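Local structure of FBP protein (Leishmania major, 5OEZ) at residues 96-101 and 117-122; 133-138 and 282-287. The protein probably catalyses the hydrolysis of fructose 1,6-bisphosphate to fructose 6-phosphate and phosphate in gluconeogenesis, working as a magnesium-dependent homotetramer. All blocks are in the same frame, centred on the assembly; numbering follows the deposited sequence.

Contact 1: residues 96-101 and 117-122; sequences SEEEEQ and FDPLDG
The ring of Phe117 takes Ser96 CA over one face, offset toward the rim and 4.1 Å from the ring centroid, a CH-pi contact only 16° off the normal. Ser96 CB comes down on the far end of the ring, 3.6 Å from Phe117 CZ. Pro119 CB lies at the edge, in the ring plane, and the Phe81 ring of helix 72-87 meets that of Phe117 at a shallow angle. Phe117 CG stands between its backbone N and carbonyl carbon (chi1 64°), and the ring lies against the backbone of Ser96.

The other flat groups are carboxylates. Glu97 CG lies anti to its backbone N and the chain is extended beyond it; OE1 ends over the face of the Asp118 carboxylate, 3.1 Å from both Asp118 OD1 and Asp118 OD2, the two planes 54° apart. Carboxylate oxygens this close would probably repel one another. Both residues bind manganese in another structure of this protein, and a metal ion would be expected to ease that crowding; in this apo model Arg280 salt-bridges Glu97 OE2. Glu98, another manganese ligand, has OE2 4.0 Å from Pro119 CG.

Backbone joins the pair as well. Glu97 N donates to Phe117 O at 3.1 Å, continuing the parallel pairing of Ser96 with Phe117. A type I turn from Ser96 to Glu99 then leads the chain off the sheet, closed by Glu99 N to Ser96 O at 3.0 Å.

Asp118 to Gly122 form the Asp-Pro-Leu-Asp-Gly metal signature of the FBPase and inositol monophosphatase superfamily. The contact joins the end of strand 91-96 to strand 113-121 just before its bend at Pro119; helix 72-87 covers Phe117 and Leu120 and holds Ser96 OG through Asn78, while strand 132-140 borders strand 113-121.

Contact 2: residues 133-138 and 282-287; sequences GSIWGV and LYEAAP
Ile135 and Pro287 make the apolar part of this contact, their side chains crossing at about a right angle with Ile135 CG2 3.8 Å from Pro287 CB. The same methyl, set anti to its backbone N, also lies 3.8 Å from Tyr283 O, while the other branch ends with Ile135 CD1 4.2 Å from Glu284 CG, against the aliphatic part of the Glu284 side chain.

Side chain meets backbone at the proline ring. Pro287 CB sits 3.6 Å from Trp136 O, and Pro287 CG is 3.9 Å from Gly137 N. Having no side chain, Gly137 lets the helix come close: its CA is 4.9 Å from Pro287 CA.

No hydrogen bond crosses between the segments. The helix widens to a pi-type turn at 282-285 and kinks at Pro287, whose ring nitrogen has no hydrogen to give to the preceding turn. The carboxylate of Glu284, a manganese ligand in another structure of this protein, is steadied by Arg280 N at OE1.

Segment 282-287 of helix 281-294 runs at 77° to segment 133-138 of strand 132-140, their axes 7.0 Å apart at the closest; strand 113-121 flanks that strand, helix 252-262 packs on Ile135 and helix 27-47 on Trp136.

Overall arrangement
The two contacts lie with centres about 9 Å apart, and both segments of contact 1 come before either segment of contact 2 along the chain. They share the large mixed sheet, in which strands 113-121 and 132-140 are antiparallel neighbours, and Pro119 O with Ser134 OG forms a probable hydrogen bond between them. Contact 1 stays within the N-terminal family region; contact 2 brings in helix 281-294 from the C-terminal one. Their meeting point is the metal site: Glu97 OE2 and Glu284 OE2 approach to 2.8 Å in this metal-free model. Manganese ligands from both regions therefore converge where the sheet meets helix 281-294, beside residues that bind fructose 6-phosphate.

Contact 1: residues 96-101 and 117-122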
ATOM      1  N   SER C  96     -14.382 -19.492  19.257  1.00 47.48           N
ATOM      2  CA  SER C  96     -13.490 -18.366  19.525  1.00 48.39           C
ATOM      3  C   SER C  96     -13.075 -18.345  20.993  1.00 48.40           C
ATOM      4  O   SER C  96     -13.929 -18.440  21.857  1.00 53.37           O
ATOM      5  CB  SER C  96     -14.225 -17.071  19.227  1.00 51.52           C
ATOM      6  OG  SER C  96     -13.375 -15.969  19.463  1.00 53.83           O
ATOM      7  N   GLU C  97     -11.781 -18.168  21.264  1.00 48.04           N
ATOM      8  CA  GLU C  97     -11.260 -18.111  22.631  1.00 56.91           C
ATOM      9  C   GLU C  97     -11.959 -17.087  23.525  1.00 62.44           C
ATOM     10  O   GLU C  97     -12.113 -17.331  24.720  1.00 73.26           O
ATOM     11  CB  GLU C  97      -9.764 -17.796  22.642  1.00 64.97           C
ATOM     12  CG  GLU C  97      -9.089 -18.083  23.975  1.00 76.22           C
ATOM     13  CD  GLU C  97      -7.564 -17.907  23.879  1.00 83.58           C
ATOM     14  OE1 GLU C  97      -7.128 -16.803  23.567  1.00103.60           O
ATOM     15  OE2 GLU C  97      -6.760 -18.852  24.103  1.00 83.36           O
ATOM     16  N   GLU C  98     -12.399 -15.976  22.937  1.00 60.41           N
ATOM     17  CA  GLU C  98     -13.051 -14.898  23.668  1.00 73.55           C
ATOM     18  C   GLU C  98     -14.479 -15.219  24.127  1.00 79.44           C
ATOM     19  O   GLU C  98     -14.960 -14.604  25.086  1.00118.82           O
ATOM     20  CB  GLU C  98     -13.079 -13.619  22.829  1.00 75.73           C
ATOM     21  CG  GLU C  98     -11.718 -13.210  22.222  1.00 86.91           C
ATOM     22  CD  GLU C  98     -11.665 -11.766  21.727  1.00104.13           C
ATOM     23  OE1 GLU C  98     -12.723 -11.120  21.574  1.00 99.21           O
ATOM     24  OE2 GLU C  98     -10.541 -11.269  21.482  1.00106.81           O
ATOM     25  N   GLU C  99     -15.112 -16.228  23.529  1.00 75.15           N
ATOM     26  CA  GLU C  99     -16.510 -16.552  23.807  1.00 75.10           C
ATOM     27  C   GLU C  99     -16.698 -17.807  24.659  1.00 70.55           C
ATOM     28  O   GLU C  99     -15.923 -18.761  24.587  1.00 63.34           O
ATOM     29  CB  GLU C  99     -17.239 -16.711  22.496  1.00 68.25           C
ATOM     30  CG  GLU C  99     -17.013 -15.518  21.590  1.00 76.05           C
ATOM     31  CD  GLU C  99     -17.930 -15.485  20.389  1.00 83.91           C
ATOM     32  OE1 GLU C  99     -18.584 -16.503  20.086  1.00 92.89           O
ATOM     33  OE2 GLU C  99     -17.999 -14.419  19.756  1.00 75.55           O
ATOM     34  N   GLU C 100     -17.746 -17.802  25.469  1.00 76.17           N
ATOM     35  CA  GLU C 100     -17.990 -18.923  26.373  1.00 89.50           C
ATOM     36  C   GLU C 100     -18.509 -20.188  25.668  1.00 86.88           C
ATOM     37  O   GLU C 100     -18.202 -21.294  26.103  1.00 91.14           O
ATOM     38  CB  GLU C 100     -18.838 -18.528  27.577  1.00 90.56           C
ATOM     39  CG  GLU C 100     -18.559 -19.376  28.840  1.00101.05           C
ATOM     40  CD  GLU C 100     -17.113 -19.351  29.386  1.00105.09           C
ATOM     41  OE1 GLU C 100     -16.216 -18.681  28.831  1.00106.14           O
ATOM     42  OE2 GLU C 100     -16.857 -20.029  30.407  1.00114.26           O
ATOM     43  N   GLN C 101     -19.271 -20.028  24.585  1.00 76.92           N
ATOM     44  CA  GLN C 101     -19.841 -21.168  23.869  1.00 78.52           C
ATOM     45  C   GLN C 101     -19.346 -21.235  22.441  1.00 75.75           C
ATOM     46  O   GLN C 101     -18.918 -20.241  21.877  1.00 65.34           O
ATOM     47  CB  GLN C 101     -21.364 -21.091  23.866  1.00 78.87           C
ATOM     48  CG  GLN C 101     -21.994 -21.503  25.184  1.00 93.98           C
ATOM     49  CD  GLN C 101     -23.506 -21.436  25.147  1.00103.75           C
ATOM     50  OE1 GLN C 101     -24.106 -21.234  24.084  1.00109.79           O
ATOM     51  NE2 GLN C 101     -24.136 -21.612  26.303  1.00 93.05           N
ATOM     52  N   PHE C 117     -10.095 -20.956  17.360  1.00 43.54           N
ATOM     53  CA  PHE C 117      -9.123 -19.932  17.059  1.00 44.01           C
ATOM     54  C   PHE C 117      -8.992 -18.895  18.155  1.00 40.80           C
ATOM     55  O   PHE C 117      -9.929 -18.631  18.884  1.00 43.37           O
ATOM     56  CB  PHE C 117      -9.460 -19.274  15.705  1.00 49.17           C
ATOM     57  CG  PHE C 117     -10.767 -18.533  15.695  1.00 47.32           C
ATOM     58  CD1 PHE C 117     -11.966 -19.190  15.442  1.00 48.30           C
ATOM     59  CD2 PHE C 117     -10.799 -17.172  15.949  1.00 46.25           C
ATOM     60  CE1 PHE C 117     -13.171 -18.496  15.450  1.00 47.09           C
ATOM     61  CE2 PHE C 117     -12.003 -16.483  15.975  1.00 48.19           C
ATOM     62  CZ  PHE C 117     -13.193 -17.143  15.737  1.00 43.84           C
ATOM     63  N   ASP C 118      -7.780 -18.364  18.288  1.00 46.45           N
ATOM     64  CA  ASP C 118      -7.514 -17.177  19.071  1.00 47.01           C
ATOM     65  C   ASP C 118      -7.348 -16.034  18.046  1.00 54.14           C
ATOM     66  O   ASP C 118      -6.323 -15.953  17.374  1.00 45.36           O
ATOM     67  CB  ASP C 118      -6.253 -17.387  19.914  1.00 48.16           C
ATOM     68  CG  ASP C 118      -5.930 -16.196  20.816  1.00 58.09           C
ATOM     69  OD1 ASP C 118      -6.717 -15.225  20.890  1.00 59.93           O
ATOM     70  OD2 ASP C 118      -4.876 -16.246  21.493  1.00 78.70           O
ATOM     71  N   PRO C 119      -8.357 -15.148  17.918  1.00 57.92           N
ATOM     72  CA  PRO C 119      -8.290 -14.146  16.841  1.00 61.98           C
ATOM     73  C   PRO C 119      -7.157 -13.130  16.989  1.00 54.82           C
ATOM     74  O   PRO C 119      -6.627 -12.669  15.981  1.00 63.49           O
ATOM     75  CB  PRO C 119      -9.652 -13.451  16.909  1.00 59.71           C
ATOM     76  CG  PRO C 119     -10.105 -13.637  18.314  1.00 58.86           C
ATOM     77  CD  PRO C 119      -9.549 -14.956  18.766  1.00 61.76           C
ATOM     78  N   LEU C 120      -6.790 -12.796  18.219  1.00 53.52           N
ATOM     79  CA  LEU C 120      -5.720 -11.844  18.471  1.00 54.53           C
ATOM     80  C   LEU C 120      -5.050 -12.063  19.841  1.00 47.69           C
ATOM     81  O   LEU C 120      -5.499 -11.544  20.840  1.00 59.99           O
ATOM     82  CB  LEU C 120      -6.250 -10.404  18.304  1.00 55.62           C
ATOM     83  CG  LEU C 120      -5.191  -9.325  18.119  1.00 63.36           C
ATOM     84  CD1 LEU C 120      -4.403  -9.532  16.832  1.00 61.55           C
ATOM     85  CD2 LEU C 120      -5.888  -7.979  18.107  1.00 75.58           C
ATOM     86  N   ASP C 121      -3.969 -12.840  19.845  1.00 50.85           N
ATOM     87  CA  ASP C 121      -3.103 -13.014  21.005  1.00 63.10           C
ATOM     88  C   ASP C 121      -2.201 -11.787  21.216  1.00 64.67           C
ATOM     89  O   ASP C 121      -1.594 -11.277  20.271  1.00 57.59           O
ATOM     90  CB  ASP C 121      -2.239 -14.295  20.856  1.00 76.41           C
ATOM     91  CG  ASP C 121      -0.911 -14.225  21.621  1.00 96.94           C
ATOM     92  OD1 ASP C 121      -0.919 -14.388  22.859  1.00117.23           O
ATOM     93  OD2 ASP C 121       0.146 -14.015  20.974  1.00 95.58           O
ATOM     94  N   GLY C 122      -2.076 -11.376  22.476  1.00 62.82           N
ATOM     95  CA  GLY C 122      -1.108 -10.384  22.897  1.00 59.53           C
ATOM     96  C   GLY C 122      -1.593  -8.981  22.627  1.00 67.55           C
ATOM     97  O   GLY C 122      -0.785  -8.091  22.425  1.00 74.87           O
TER

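Contact 2: residues 133-138 and 282-287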
ATOM      1  N   GLY C 133      -0.450 -11.680  17.214  1.00 42.02           N
ATOM      2  CA  GLY C 133      -0.685 -12.879  16.403  1.00 42.49           C
ATOM      3  C   GLY C 133      -2.087 -13.463  16.488  1.00 38.49           C
ATOM      4  O   GLY C 133      -2.889 -13.020  17.290  1.00 44.79           O
ATOM      5  N   SER C 134      -2.385 -14.391  15.583  1.00 38.70           N
ATOM      6  CA  SER C 134      -3.643 -15.150  15.549  1.00 38.30           C
ATOM      7  C   SER C 134      -3.258 -16.599  15.451  1.00 38.12           C
ATOM      8  O   SER C 134      -2.275 -16.913  14.804  1.00 42.29           O
ATOM      9  CB  SER C 134      -4.507 -14.804  14.317  1.00 39.19           C
ATOM     10  OG  SER C 134      -4.815 -13.420  14.218  1.00 45.30           O
ATOM     11  N   ILE C 135      -4.064 -17.486  16.036  1.00 41.48           N
ATOM     12  CA  ILE C 135      -3.791 -18.927  16.051  1.00 38.60           C
ATOM     13  C   ILE C 135      -5.072 -19.703  15.762  1.00 43.77           C
ATOM     14  O   ILE C 135      -6.143 -19.306  16.221  1.00 43.29           O
ATOM     15  CB  ILE C 135      -3.277 -19.396  17.430  1.00 45.99           C
ATOM     16  CG1 ILE C 135      -2.170 -18.473  17.942  1.00 48.00           C
ATOM     17  CG2 ILE C 135      -2.766 -20.836  17.357  1.00 48.16           C
ATOM     18  CD1 ILE C 135      -1.831 -18.669  19.409  1.00 50.18           C
ATOM     19  N   TRP C 136      -4.967 -20.808  15.025  1.00 36.86           N
ATOM     20  CA  TRP C 136      -6.128 -21.655  14.785  1.00 42.92           C
ATOM     21  C   TRP C 136      -5.742 -23.123  14.656  1.00 35.78           C
ATOM     22  O   TRP C 136      -4.638 -23.438  14.250  1.00 37.24           O
ATOM     23  CB  TRP C 136      -6.915 -21.196  13.533  1.00 40.09           C
ATOM     24  CG  TRP C 136      -6.103 -21.280  12.328  1.00 39.66           C
ATOM     25  CD1 TRP C 136      -5.970 -22.356  11.508  1.00 36.90           C
ATOM     26  CD2 TRP C 136      -5.252 -20.255  11.800  1.00 39.48           C
ATOM     27  NE1 TRP C 136      -5.107 -22.048  10.486  1.00 40.85           N
ATOM     28  CE2 TRP C 136      -4.640 -20.775  10.652  1.00 36.56           C
ATOM     29  CE3 TRP C 136      -4.960 -18.948  12.187  1.00 35.67           C
ATOM     30  CZ2 TRP C 136      -3.745 -20.048   9.901  1.00 40.59           C
ATOM     31  CZ3 TRP C 136      -4.071 -18.220  11.427  1.00 40.59           C
ATOM     32  CH2 TRP C 136      -3.477 -18.767  10.301  1.00 35.84           C
ATOM     33  N   GLY C 137      -6.676 -23.993  15.020  1.00 36.21           N
ATOM     34  CA  GLY C 137      -6.533 -25.433  14.871  1.00 36.54           C
ATOM     35  C   GLY C 137      -7.826 -25.955  14.297  1.00 39.23           C
ATOM     36  O   GLY C 137      -8.908 -25.499  14.675  1.00 36.44           O
ATOM     37  N   VAL C 138      -7.709 -26.936  13.412  1.00 39.75           N
ATOM     38  CA  VAL C 138      -8.842 -27.474  12.667  1.00 42.26           C
ATOM     39  C   VAL C 138      -8.959 -28.997  12.871  1.00 42.32           C
ATOM     40  O   VAL C 138      -7.977 -29.729  12.754  1.00 38.60           O
ATOM     41  CB  VAL C 138      -8.674 -27.192  11.155  1.00 44.51           C
ATOM     42  CG1 VAL C 138      -9.909 -27.641  10.355  1.00 46.93           C
ATOM     43  CG2 VAL C 138      -8.386 -25.721  10.884  1.00 41.74           C
ATOM     44  N   LEU C 282      -7.203 -25.973  23.544  1.00 42.44           N
ATOM     45  CA  LEU C 282      -7.821 -25.996  22.221  1.00 52.93           C
ATOM     46  C   LEU C 282      -7.438 -24.834  21.317  1.00 52.33           C
ATOM     47  O   LEU C 282      -7.190 -25.024  20.121  1.00 58.14           O
ATOM     48  CB  LEU C 282      -9.339 -25.987  22.332  1.00 54.89           C
ATOM     49  CG  LEU C 282     -10.036 -27.332  22.491  1.00 62.51           C
ATOM     50  CD1 LEU C 282     -11.544 -27.134  22.461  1.00 69.01           C
ATOM     51  CD2 LEU C 282      -9.641 -28.339  21.417  1.00 60.73           C
ATOM     52  N   TYR C 283      -7.417 -23.640  21.892  1.00 46.69           N
ATOM     53  CA  TYR C 283      -7.280 -22.424  21.120  1.00 48.53           C
ATOM     54  C   TYR C 283      -5.826 -22.038  20.803  1.00 47.57           C
ATOM     55  O   TYR C 283      -5.589 -21.378  19.797  1.00 57.02           O
ATOM     56  CB  TYR C 283      -7.968 -21.275  21.848  1.00 50.65           C
ATOM     57  CG  TYR C 283      -9.410 -21.544  22.194  1.00 52.05           C
ATOM     58  CD1 TYR C 283     -10.425 -21.382  21.248  1.00 57.10           C
ATOM     59  CD2 TYR C 283      -9.769 -21.929  23.465  1.00 53.16           C
ATOM     60  CE1 TYR C 283     -11.756 -21.619  21.581  1.00 55.21           C
ATOM     61  CE2 TYR C 283     -11.089 -22.167  23.800  1.00 61.77           C
ATOM     62  CZ  TYR C 283     -12.076 -22.008  22.852  1.00 52.29           C
ATOM     63  OH  TYR C 283     -13.375 -22.246  23.201  1.00 64.81           O
ATOM     64  N   GLU C 284      -4.878 -22.437  21.663  1.00 49.95           N
ATOM     65  CA  GLU C 284      -3.477 -21.987  21.606  1.00 44.86           C
ATOM     66  C   GLU C 284      -2.477 -23.138  21.685  1.00 45.63           C
ATOM     67  O   GLU C 284      -1.678 -23.314  20.772  1.00 49.46           O
ATOM     68  CB  GLU C 284      -3.168 -20.999  22.747  1.00 45.93           C
ATOM     69  CG  GLU C 284      -4.047 -19.752  22.756  1.00 59.54           C
ATOM     70  CD  GLU C 284      -3.986 -18.956  24.059  1.00 71.19           C
ATOM     71  OE1 GLU C 284      -3.716 -19.528  25.143  1.00 73.68           O
ATOM     72  OE2 GLU C 284      -4.232 -17.732  24.005  1.00101.32           O
ATOM     73  N   ALA C 285      -2.483 -23.890  22.785  1.00 40.40           N
ATOM     74  CA  ALA C 285      -1.417 -24.871  23.023  1.00 44.24           C
ATOM     75  C   ALA C 285      -1.402 -26.045  22.021  1.00 35.91           C
ATOM     76  O   ALA C 285      -0.351 -26.382  21.492  1.00 40.59           O
ATOM     77  CB  ALA C 285      -1.477 -25.383  24.456  1.00 42.94           C
ATOM     78  N   ALA C 286      -2.546 -26.661  21.762  1.00 36.15           N
ATOM     79  CA  ALA C 286      -2.602 -27.797  20.806  1.00 37.07           C
ATOM     80  C   ALA C 286      -2.272 -27.413  19.345  1.00 32.20           C
ATOM     81  O   ALA C 286      -1.468 -28.081  18.711  1.00 32.78           O
ATOM     82  CB  ALA C 286      -3.945 -28.521  20.889  1.00 38.58           C
ATOM     83  N   PRO C 287      -2.859 -26.332  18.814  1.00 40.27           N
ATOM     84  CA  PRO C 287      -2.390 -25.856  17.485  1.00 47.91           C
ATOM     85  C   PRO C 287      -0.875 -25.564  17.386  1.00 43.54           C
ATOM     86  O   PRO C 287      -0.220 -26.045  16.470  1.00 47.34           O
ATOM     87  CB  PRO C 287      -3.175 -24.567  17.282  1.00 48.17           C
ATOM     88  CG  PRO C 287      -4.409 -24.750  18.103  1.00 46.13           C
ATOM     89  CD  PRO C 287      -3.972 -25.504  19.310  1.00 40.61           C
TER